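PDB 2HZG: mandelate racemase/muconate lactonizing enzyme/Enolase superfamily from Rhodobacter sphaeroides, which belongs to the enolase superfamily, pairing an N-terminal capping domain with a C-terminal barrel domain, and binds a sodium ion in this crystal. Local coordinates for residues A[16-19]-A[25-28]; A[36-41]-A[115-120]; A[57-60]-A[64-67]; A[264-269]-A[297-302]. All blocks are in the same frame, centred on the assembly; numbering follows the deposited sequence.

Contact 1 (A[16-19]-A[25-28]); sequences PEVT and SQDA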
loop_
_atom_site.group_PDB
_atom_site.type_symbol
_atom_site.label_atom_id
_atom_site.label_comp_id
_atom_site.label_asym_id
_atom_site.label_seq_id
_atom_site.Cartn_x
_atom_site.Cartn_y
_atom_site.Cartn_z
ATOM N N PRO A 16 -11.354 12.052 -22.497
ATOM C CA PRO A 16 -10.361 12.725 -23.357
ATOM C C PRO A 16 -9.476 13.707 -22.582
ATOM O O PRO A 16 -8.305 13.868 -22.905
ATOM C CB PRO A 16 -11.215 13.470 -24.406
ATOM C CG PRO A 16 -12.582 12.926 -24.299
ATOM C CD PRO A 16 -12.742 12.314 -22.930
ATOM N N GLU A 17 -10.070 14.347 -21.583
ATOM C CA GLU A 17 -9.359 15.217 -20.666
ATOM C C GLU A 17 -9.529 14.658 -19.253
ATOM O O GLU A 17 -10.587 14.105 -18.907
ATOM C CB GLU A 17 -9.919 16.648 -20.752
ATOM C CG GLU A 17 -9.520 17.424 -22.025
ATOM C CD GLU A 17 -10.329 17.054 -23.266
ATOM O OE1 GLU A 17 -11.555 16.787 -23.144
ATOM O OE2 GLU A 17 -9.740 17.061 -24.378
ATOM N N VAL A 18 -8.479 14.763 -18.452
ATOM C CA VAL A 18 -8.575 14.404 -17.049
ATOM C C VAL A 18 -8.190 15.680 -16.304
ATOM O O VAL A 18 -7.192 16.300 -16.653
ATOM C CB VAL A 18 -7.611 13.222 -16.712
ATOM C CG1 VAL A 18 -7.627 12.908 -15.214
ATOM C CG2 VAL A 18 -7.996 11.956 -17.516
ATOM N N THR A 19 -8.994 16.063 -15.313
ATOM C CA THR A 19 -8.739 17.244 -14.493
ATOM C C THR A 19 -8.173 16.864 -13.132
ATOM O O THR A 19 -8.037 15.675 -12.808
ATOM C CB THR A 19 -10.028 18.057 -14.231
ATOM O OG1 THR A 19 -10.853 17.342 -13.292
ATOM C CG2 THR A 19 -10.813 18.304 -15.548
ATOM N N SER A 25 -14.055 8.844 -11.528
ATOM C CA SER A 25 -14.838 8.439 -12.703
ATOM C C SER A 25 -14.219 8.893 -14.022
ATOM O O SER A 25 -14.746 8.584 -15.092
ATOM C CB SER A 25 -16.300 8.913 -12.580
ATOM O OG SER A 25 -16.412 10.313 -12.782
ATOM N N GLN A 26 -13.085 9.592 -13.951
ATOM C CA GLN A 26 -12.447 10.166 -15.148
ATOM C C GLN A 26 -11.673 9.153 -15.974
ATOM O O GLN A 26 -11.421 9.384 -17.144
ATOM C CB GLN A 26 -11.511 11.314 -14.767
ATOM C CG GLN A 26 -12.198 12.424 -13.974
ATOM C CD GLN A 26 -11.264 13.614 -13.794
ATOM O OE1 GLN A 26 -11.077 14.399 -14.717
ATOM N NE2 GLN A 26 -10.688 13.751 -12.605
ATOM N N ASP A 27 -11.274 8.054 -15.347
ATOM C CA ASP A 27 -10.603 6.983 -16.057
ATOM C C ASP A 27 -10.964 5.660 -15.400
ATOM O O ASP A 27 -11.692 5.657 -14.397
ATOM C CB ASP A 27 -9.076 7.237 -16.242
ATOM C CG ASP A 27 -8.235 6.886 -15.022
ATOM O OD1 ASP A 27 -8.776 6.558 -13.959
ATOM O OD2 ASP A 27 -6.989 6.912 -15.152
ATOM N N ALA A 28 -10.542 4.551 -15.999
ATOM C CA ALA A 28 -10.895 3.228 -15.484
ATOM C C ALA A 28 -9.911 2.186 -15.971
ATOM O O ALA A 28 -9.302 2.337 -17.028
ATOM C CB ALA A 28 -12.342 2.818 -15.907
HETATM O O HOH W 1 -12.695 14.088 -17.066
#
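Gln26 reaches Thr19 with CG lying beside its own backbone N, chi1 -56°, and the chain extended beyond it, chi2 -172°. This carries the terminal amide across to the backbone of 16-19, where it meets Thr19 at both ends. Thr19 N donates to Gln26 OE1 at 2.7 Å, and the N-H points almost straight at the oxygen, 172°. The donor sits only slightly tilted from the plane of the amide carbonyl. At the other end, Gln26 NE2 gives a longer bond to Thr19 O, 3.3 Å. Here the nitrogen stands well above the plane of the Thr19 carbonyl. The two bonds together restrict rotation of the amide and define which end is oxygen and which is nitrogen.

A water adds to the grip on OE1. It donates to Gln26 OE1 at 2.9 Å and to Glu17 O at 2.8 Å, so it bridges the two segments. Val18 CG1 touches the amide, 3.8 Å from Gln26 OE1, the two side chains meeting at an oblique angle. Thr19 OG1 lies near the same oxygen, but its main polar partner is Ala21 N in the same loop. Gln26 NE2 has a further, weak bond to Asp23 O.

The contact thus ties together the two ends of the loop that joins strands 5-14 and 27-35, neighbours in the antiparallel sheet of the N-terminal domain. Gln26 is also backbone-bonded to Met15, just beyond strand 5-14. Val18 packs on Ser60 of the second subunit, and Asp27 of strand 27-35 packs on Lys59 of that subunit.

Contact 2 (A[36-41]-A[115-120]); sequences GGHIGW and GRRLSA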
loop_
_atom_site.group_PDB
_atom_site.type_symbol
_atom_site.label_atom_id
_atom_site.label_comp_id
_atom_site.label_asym_id
_atom_site.label_seq_id
_atom_site.Cartn_x
_atom_site.Cartn_y
_atom_site.Cartn_z
ATOM N N GLY A 36 -12.562 -20.781 -20.714
ATOM C CA GLY A 36 -13.281 -21.711 -21.600
ATOM C C GLY A 36 -14.513 -21.086 -22.224
ATOM O O GLY A 36 -15.598 -21.642 -22.132
ATOM N N GLY A 37 -14.352 -19.906 -22.812
ATOM C CA GLY A 37 -15.474 -19.227 -23.474
ATOM C C GLY A 37 -16.417 -18.466 -22.551
ATOM O O GLY A 37 -17.231 -17.659 -23.014
ATOM N N HIS A 38 -16.330 -18.728 -21.247
ATOM C CA HIS A 38 -17.137 -18.004 -20.268
ATOM C C HIS A 38 -16.420 -16.712 -19.871
ATOM O O HIS A 38 -15.211 -16.727 -19.644
ATOM C CB HIS A 38 -17.384 -18.880 -19.053
ATOM C CG HIS A 38 -18.153 -20.122 -19.371
ATOM N ND1 HIS A 38 -19.531 -20.163 -19.362
ATOM C CD2 HIS A 38 -17.739 -21.355 -19.749
ATOM C CE1 HIS A 38 -19.931 -21.379 -19.691
ATOM N NE2 HIS A 38 -18.863 -22.121 -19.929
ATOM N N ILE A 39 -17.175 -15.614 -19.790
ATOM C CA ILE A 39 -16.613 -14.274 -19.591
ATOM C C ILE A 39 -17.046 -13.694 -18.244
ATOM O O ILE A 39 -18.156 -13.946 -17.765
ATOM C CB ILE A 39 -17.044 -13.313 -20.767
ATOM C CG1 ILE A 39 -16.464 -13.807 -22.103
ATOM C CG2 ILE A 39 -16.605 -11.871 -20.542
ATOM C CD1 ILE A 39 -14.942 -13.866 -22.148
ATOM N N GLY A 40 -16.157 -12.935 -17.619
ATOM C CA GLY A 40 -16.548 -12.062 -16.524
ATOM C C GLY A 40 -15.798 -10.754 -16.600
ATOM O O GLY A 40 -14.671 -10.699 -17.115
ATOM N N TRP A 41 -16.413 -9.698 -16.077
ATOM C CA TRP A 41 -15.803 -8.380 -16.101
ATOM C C TRP A 41 -15.663 -7.854 -14.701
ATOM O O TRP A 41 -16.511 -8.114 -13.830
ATOM C CB TRP A 41 -16.676 -7.389 -16.874
ATOM C CG TRP A 41 -16.596 -7.506 -18.338
ATOM C CD1 TRP A 41 -17.402 -8.282 -19.146
ATOM C CD2 TRP A 41 -15.699 -6.808 -19.214
ATOM N NE1 TRP A 41 -17.051 -8.104 -20.467
ATOM C CE2 TRP A 41 -16.011 -7.210 -20.542
ATOM C CE3 TRP A 41 -14.660 -5.875 -19.013
ATOM C CZ2 TRP A 41 -15.328 -6.715 -21.656
ATOM C CZ3 TRP A 41 -13.977 -5.390 -20.130
ATOM C CH2 TRP A 41 -14.310 -5.820 -21.434
ATOM N N GLY A 115 -20.774 -16.370 -11.690
ATOM C CA GLY A 115 -22.193 -16.070 -11.593
ATOM C C GLY A 115 -22.906 -16.208 -12.925
ATOM O O GLY A 115 -23.984 -16.789 -13.005
ATOM N N ARG A 116 -22.294 -15.683 -13.973
ATOM C CA ARG A 116 -22.830 -15.806 -15.326
ATOM C C ARG A 116 -22.891 -17.262 -15.792
ATOM O O ARG A 116 -23.885 -17.685 -16.380
ATOM C CB ARG A 116 -22.032 -14.937 -16.304
ATOM C CG ARG A 116 -22.306 -13.429 -16.094
ATOM C CD ARG A 116 -21.161 -12.576 -16.618
ATOM N NE ARG A 116 -20.918 -12.843 -18.033
ATOM C CZ ARG A 116 -21.484 -12.160 -19.027
ATOM N NH1 ARG A 116 -22.311 -11.161 -18.748
ATOM N NH2 ARG A 116 -21.231 -12.484 -20.295
ATOM N N ARG A 117 -21.851 -18.036 -15.494
ATOM C CA ARG A 117 -21.849 -19.440 -15.864
ATOM C C ARG A 117 -22.961 -20.194 -15.136
ATOM O O ARG A 117 -23.676 -20.979 -15.742
ATOM C CB ARG A 117 -20.491 -20.087 -15.583
ATOM C CG ARG A 117 -20.460 -21.570 -15.973
ATOM C CD ARG A 117 -19.082 -22.155 -15.860
ATOM N NE ARG A 117 -19.144 -23.608 -15.721
ATOM C CZ ARG A 117 -19.205 -24.251 -14.556
ATOM N NH1 ARG A 117 -19.202 -23.575 -13.407
ATOM N NH2 ARG A 117 -19.266 -25.580 -14.541
ATOM N N LEU A 118 -23.112 -19.926 -13.845
ATOM C CA LEU A 118 -24.105 -20.599 -13.021
ATOM C C LEU A 118 -25.500 -19.965 -13.005
ATOM O O LEU A 118 -26.367 -20.446 -12.278
ATOM C CB LEU A 118 -23.594 -20.709 -11.577
ATOM C CG LEU A 118 -22.352 -21.571 -11.365
ATOM C CD1 LEU A 118 -21.674 -21.240 -10.036
ATOM C CD2 LEU A 118 -22.694 -23.071 -11.458
ATOM N N SER A 119 -25.722 -18.909 -13.794
ATOM C CA SER A 119 -26.964 -18.115 -13.735
ATOM C C SER A 119 -27.328 -17.740 -12.282
ATOM O O SER A 119 -28.478 -17.913 -11.859
ATOM C CB SER A 119 -28.147 -18.861 -14.393
ATOM O OG SER A 119 -28.083 -18.823 -15.804
ATOM N N ALA A 120 -26.341 -17.274 -11.513
ATOM C CA ALA A 120 -26.585 -16.871 -10.131
ATOM C C ALA A 120 -25.942 -15.511 -9.886
ATOM O O ALA A 120 -24.838 -15.267 -10.377
ATOM C CB ALA A 120 -26.038 -17.921 -9.121
HETATM O O HOH W 2 -19.961 -15.631 -20.670
#
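The imidazole of His38 is overlaid by the aliphatic stem of Arg117. Arg117 CD stands 3.9 Å from the centroid of the ring and only 5° off its normal, a CH-pi contact over the face. Arg117 CG comes to 3.8 Å from His38 CE1, so two successive methylenes lie over the ring. Arg117 has CG anti to its backbone N, chi1 -180°, and stays extended as far as NE. This straight course takes the stem across the imidazole. The guanidinium plane is nearly perpendicular to the ring, 86°, so the two flat groups are not stacked. His38 NE2 lies near the guanidinium plane, at its edge. Arg117 NE is 4.5 Å from His38 NE2, and a positive charge this close would probably disfavour protonation of the histidine.

Arg116, one residue earlier, makes the polar half of the contact. Its chain bends at chi3 and brings NE to 3.0 Å from Ile39 O. This bond is bent. The nitrogen lies above the plane of the Ile39 carbonyl, and the oxygen is tilted from the guanidinium plane. A water accepts from Ile39 N at 2.9 Å and, weakly, from Arg116 NH2. Ile39 O is thus bonded directly to Arg116, while Ile39 N is linked to it only weakly, through the water.

The last turn of helix 99-118 lies here against the start of strand 38-44, an outer strand of the three-stranded antiparallel sheet. The helix closes in a Schellman motif at Ser119. Deeper along the strand, Trp41 N bonds to Asp112 of the same helix. Leu3 touches both His38 and Arg117.

Contact 3 (A[57-60]-A[64-67]); sequences CPKS and CRPV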
loop_
_atom_site.group_PDB
_atom_site.type_symbol
_atom_site.label_atom_id
_atom_site.label_comp_id
_atom_site.label_asym_id
_atom_site.label_seq_id
_atom_site.Cartn_x
_atom_site.Cartn_y
_atom_site.Cartn_z
ATOM N N CYS A 57 4.613 -7.329 -15.212
ATOM C CA CYS A 57 6.032 -7.019 -15.031
ATOM C C CYS A 57 6.918 -8.271 -14.975
ATOM O O CYS A 57 6.473 -9.323 -14.544
ATOM C CB CYS A 57 6.262 -6.169 -13.765
ATOM S SG CYS A 57 5.638 -6.900 -12.260
ATOM N N PRO A 58 8.191 -8.143 -15.386
ATOM C CA PRO A 58 9.129 -9.233 -15.095
ATOM C C PRO A 58 9.160 -9.475 -13.585
ATOM O O PRO A 58 9.031 -8.527 -12.797
ATOM C CB PRO A 58 10.477 -8.666 -15.569
ATOM C CG PRO A 58 10.129 -7.665 -16.618
ATOM C CD PRO A 58 8.844 -7.032 -16.102
ATOM N N LYS A 59 9.276 -10.721 -13.151
ATOM C CA LYS A 59 9.337 -10.938 -11.708
ATOM C C LYS A 59 10.630 -10.349 -11.122
ATOM O O LYS A 59 11.645 -10.209 -11.829
ATOM C CB LYS A 59 9.166 -12.417 -11.357
ATOM C CG LYS A 59 10.410 -13.267 -11.570
ATOM C CD LYS A 59 10.189 -14.711 -11.117
ATOM C CE LYS A 59 11.224 -15.596 -11.811
ATOM N NZ LYS A 59 10.706 -16.975 -12.057
ATOM N N SER A 60 10.585 -9.988 -9.844
ATOM C CA SER A 60 11.771 -9.514 -9.138
ATOM C C SER A 60 12.410 -10.663 -8.373
ATOM O O SER A 60 13.628 -10.726 -8.217
ATOM C CB SER A 60 11.423 -8.357 -8.186
ATOM O OG SER A 60 11.213 -7.183 -8.946
ATOM N N CYS A 64 7.718 -11.527 -5.453
ATOM C CA CYS A 64 7.439 -10.326 -6.228
ATOM C C CYS A 64 7.260 -10.706 -7.720
ATOM O O CYS A 64 8.023 -10.294 -8.591
ATOM C CB CYS A 64 8.531 -9.276 -6.001
ATOM S SG CYS A 64 8.154 -7.635 -6.608
ATOM N N ARG A 65 6.245 -11.519 -7.984
ATOM C CA ARG A 65 5.914 -11.924 -9.342
ATOM C C ARG A 65 4.822 -11.032 -9.899
ATOM O O ARG A 65 4.057 -10.456 -9.129
ATOM C CB ARG A 65 5.409 -13.372 -9.333
ATOM C CG ARG A 65 6.427 -14.325 -8.804
ATOM C CD ARG A 65 6.027 -15.759 -9.037
ATOM N NE ARG A 65 6.405 -16.525 -7.868
ATOM C CZ ARG A 65 6.453 -17.855 -7.813
ATOM N NH1 ARG A 65 6.139 -18.580 -8.890
ATOM N NH2 ARG A 65 6.811 -18.455 -6.670
ATOM N N PRO A 66 4.717 -10.953 -11.236
ATOM C CA PRO A 66 3.573 -10.257 -11.835
ATOM C C PRO A 66 2.284 -10.946 -11.408
ATOM O O PRO A 66 2.258 -12.171 -11.239
ATOM C CB PRO A 66 3.794 -10.444 -13.340
ATOM C CG PRO A 66 4.669 -11.728 -13.440
ATOM C CD PRO A 66 5.607 -11.534 -12.263
ATOM N N VAL A 67 1.218 -10.174 -11.231
ATOM C CA VAL A 67 -0.060 -10.760 -10.847
ATOM C C VAL A 67 -0.498 -11.908 -11.791
ATOM O O VAL A 67 -1.059 -12.901 -11.332
ATOM C CB VAL A 67 -1.160 -9.682 -10.663
ATOM C CG1 VAL A 67 -2.560 -10.328 -10.431
ATOM C CG2 VAL A 67 -0.786 -8.762 -9.505
#
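One hydrogen bond joins the two segments. Ser60 N donates to Cys64 O at 2.9 Å, in a nearly straight bond (N-H...O 173°). The same carbonyl oxygen receives a CA-H...O contact from Lys59 CA at 3.4 Å. Cys64 O is thus approached by two neighbouring residues of 57-60, and this closes a tight loop.

Packing centres on Pro66. The carbonyl oxygen of Cys57 is set against its ring, with Cys57 O 3.1 Å from Pro66 CB and close to CG and CD as well. Cys57 SG makes an apolar contact with Pro66 CB at 4.1 Å. Lys59 CB lies 3.8 Å from Pro66 CD. At the other end, Ser60 CB meets Cys64 SG at 3.7 Å. A chi1 of -168° sets that sulfur anti to the backbone N of Cys64.

Charged and polar ends turn to other partners. Ser60 OG bonds to Asp27 of the second subunit, and Arg65 NE to Gly62 O, between the segments. Lys59 NZ and Arg65 NH1, like charges, stand 5.8 Å apart without contact. Asp20 of the second subunit probably offsets them: it forms a salt bridge with Lys59 NZ and a long, weak ion pair with Arg65 NE.

This loop of the N-terminal domain runs from helix 48-56 to helix 79-92. Arg65 is backbone-bonded to Asn92 of the latter, while Val67 packs on helix 99-118. Leu49 and Tyr12 of the second subunit pack on Cys57 and Pro58.

Contact 4 (A[264-269]-A[297-302]); sequences HLMDYG and RGITYV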
loop_
_atom_site.group_PDB
_atom_site.type_symbol
_atom_site.label_atom_id
_atom_site.label_comp_id
_atom_site.label_asym_id
_atom_site.label_seq_id
_atom_site.Cartn_x
_atom_site.Cartn_y
_atom_site.Cartn_z
ATOM N N HIS A 264 -8.662 -2.563 11.364
ATOM C CA HIS A 264 -7.959 -1.643 12.266
ATOM C C HIS A 264 -8.676 -0.317 12.432
ATOM O O HIS A 264 -8.738 0.225 13.540
ATOM C CB HIS A 264 -6.523 -1.408 11.800
ATOM C CG HIS A 264 -5.669 -2.638 11.851
ATOM N ND1 HIS A 264 -4.479 -2.747 11.165
ATOM C CD2 HIS A 264 -5.836 -3.811 12.503
ATOM C CE1 HIS A 264 -3.948 -3.935 11.394
ATOM N NE2 HIS A 264 -4.760 -4.604 12.192
ATOM N N LEU A 265 -9.205 0.217 11.332
ATOM C CA LEU A 265 -10.021 1.428 11.413
ATOM C C LEU A 265 -11.228 1.224 12.316
ATOM O O LEU A 265 -11.521 2.088 13.154
ATOM C CB LEU A 265 -10.460 1.908 10.011
ATOM C CG LEU A 265 -11.145 3.279 9.960
ATOM C CD1 LEU A 265 -10.225 4.427 10.410
ATOM C CD2 LEU A 265 -11.626 3.497 8.527
ATOM N N MET A 266 -11.919 0.089 12.178
ATOM C CA MET A 266 -13.044 -0.202 13.101
ATOM C C MET A 266 -12.593 -0.370 14.547
ATOM O O MET A 266 -13.214 0.180 15.457
ATOM C CB MET A 266 -13.841 -1.421 12.668
ATOM C CG MET A 266 -14.516 -1.230 11.319
ATOM S SD MET A 266 -15.557 -2.633 10.874
ATOM C CE MET A 266 -14.336 -3.834 10.377
ATOM N N ASP A 267 -11.505 -1.110 14.746
ATOM C CA ASP A 267 -11.049 -1.417 16.102
ATOM C C ASP A 267 -10.306 -0.292 16.823
ATOM O O ASP A 267 -10.445 -0.177 18.026
ATOM C CB ASP A 267 -10.244 -2.717 16.137
ATOM C CG ASP A 267 -11.126 -3.935 15.932
ATOM O OD1 ASP A 267 -12.353 -3.832 16.143
ATOM O OD2 ASP A 267 -10.609 -4.978 15.515
ATOM N N TYR A 268 -9.524 0.513 16.102
ATOM C CA TYR A 268 -8.757 1.588 16.722
ATOM C C TYR A 268 -9.235 3.010 16.346
ATOM O O TYR A 268 -8.932 3.970 17.044
ATOM C CB TYR A 268 -7.277 1.417 16.386
ATOM C CG TYR A 268 -6.755 0.058 16.820
ATOM C CD1 TYR A 268 -6.512 -0.209 18.166
ATOM C CD2 TYR A 268 -6.526 -0.959 15.891
ATOM C CE1 TYR A 268 -6.055 -1.445 18.587
ATOM C CE2 TYR A 268 -6.057 -2.218 16.299
ATOM C CZ TYR A 268 -5.821 -2.438 17.661
ATOM O OH TYR A 268 -5.359 -3.655 18.117
ATOM N N GLY A 269 -9.953 3.141 15.234
ATOM C CA GLY A 269 -10.295 4.462 14.710
ATOM C C GLY A 269 -11.563 5.037 15.279
ATOM O O GLY A 269 -11.832 6.214 15.094
ATOM N N ARG A 297 -19.220 -6.328 15.042
ATOM C CA ARG A 297 -18.967 -5.110 15.808
ATOM C C ARG A 297 -20.146 -4.155 15.909
ATOM O O ARG A 297 -20.083 -3.177 16.649
ATOM C CB ARG A 297 -17.797 -4.347 15.191
ATOM C CG ARG A 297 -16.452 -4.929 15.504
ATOM C CD ARG A 297 -15.494 -4.698 14.346
ATOM N NE ARG A 297 -14.175 -5.269 14.634
ATOM C CZ ARG A 297 -13.839 -6.540 14.449
ATOM N NH1 ARG A 297 -12.624 -6.933 14.786
ATOM N NH2 ARG A 297 -14.706 -7.421 13.956
ATOM N N GLY A 298 -21.198 -4.394 15.135
ATOM C CA GLY A 298 -22.346 -3.503 15.145
ATOM C C GLY A 298 -22.026 -2.173 14.486
ATOM O O GLY A 298 -22.639 -1.149 14.801
ATOM N N ILE A 299 -21.055 -2.197 13.575
ATOM C CA ILE A 299 -20.692 -1.028 12.774
ATOM C C ILE A 299 -21.395 -1.092 11.414
ATOM O O ILE A 299 -21.349 -2.107 10.731
ATOM C CB ILE A 299 -19.140 -0.899 12.625
ATOM C CG1 ILE A 299 -18.502 -0.680 14.016
ATOM C CG2 ILE A 299 -18.761 0.251 11.644
ATOM C CD1 ILE A 299 -16.991 -0.815 14.060
ATOM N N THR A 300 -22.049 -0.001 11.033
ATOM C CA THR A 300 -22.696 0.107 9.731
ATOM C C THR A 300 -21.691 0.028 8.579
ATOM O O THR A 300 -20.705 0.762 8.541
ATOM C CB THR A 300 -23.504 1.404 9.604
ATOM O OG1 THR A 300 -24.435 1.494 10.687
ATOM C CG2 THR A 300 -24.280 1.446 8.241
ATOM N N TYR A 301 -21.964 -0.884 7.648
ATOM C CA TYR A 301 -21.173 -1.050 6.440
ATOM C C TYR A 301 -21.843 -0.295 5.281
ATOM O O TYR A 301 -23.053 -0.342 5.128
ATOM C CB TYR A 301 -21.055 -2.546 6.118
ATOM C CG TYR A 301 -20.221 -2.880 4.915
ATOM C CD1 TYR A 301 -18.941 -3.440 5.060
ATOM C CD2 TYR A 301 -20.738 -2.717 3.614
ATOM C CE1 TYR A 301 -18.176 -3.778 3.935
ATOM C CE2 TYR A 301 -19.979 -3.044 2.488
ATOM C CZ TYR A 301 -18.706 -3.571 2.660
ATOM O OH TYR A 301 -17.975 -3.897 1.560
ATOM N N VAL A 302 -21.037 0.408 4.487
ATOM C CA VAL A 302 -21.526 1.121 3.318
ATOM C C VAL A 302 -20.518 0.863 2.219
ATOM O O VAL A 302 -19.324 0.734 2.488
ATOM C CB VAL A 302 -21.658 2.682 3.543
ATOM C CG1 VAL A 302 -22.583 3.304 2.485
ATOM C CG2 VAL A 302 -22.169 3.046 4.960
#
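Asp267 and Arg297 form a salt bridge in which each carboxylate oxygen has its own nitrogen. Arg297 NE donates to Asp267 OD1 at 2.8 Å, and Arg297 NH1 donates to Asp267 OD2 at 2.9 Å. Arg297 grips the carboxylate side-on, through NE and NH1, and both oxygens lie close to the guanidinium plane. OD2 uses its syn lone pair. OD1 is also met on the syn side, but 26° out of the carboxylate plane. The two planes are only 28° apart. Arg297 NH2 is satisfied separately by Ala293 O, one turn earlier on its own helix, so all three guanidinium nitrogens are engaged.

The family fold here is a parallel beta/alpha barrel. Helix 259-268 leads to strand 273-276, and helix 284-297 to its neighbour, strand 300-303. A Schellman motif at Gly298 ends the second helix, next to the bridge.

Next to the charged pair, Ile299 CD1 presses on Met266 CB at 3.5 Å, a tight contact. Met266 SD lies 4.0 Å from Arg297 CD. Met266 also packs on Ala294 and Ile274. Elsewhere on helix 259-268, His264 NE2 bonds to Gly233 O of the second subunit.

Overall arrangement
Contacts 1, 2 and 3 belong to the N-terminal domain; contact 4 lies in the barrel domain. Contacts 1 and 2 share one antiparallel sheet, on the neighbouring strands 27-35 and 38-44, yet their centres are 29 Å apart. Contact 2 lies at the surface, and the loop it closes contains contact 3. Contacts 1, 3 and 4 are partly buried and all touch the second subunit, so contacts 1 and 3 both face the subunit interface. Their chemistry differs. Contact 1 rests on a side-chain amide, contact 2 on arginine against ring and backbone, contact 3 on one backbone bond and proline packing, and contact 4 on an ion pair beside apolar groups.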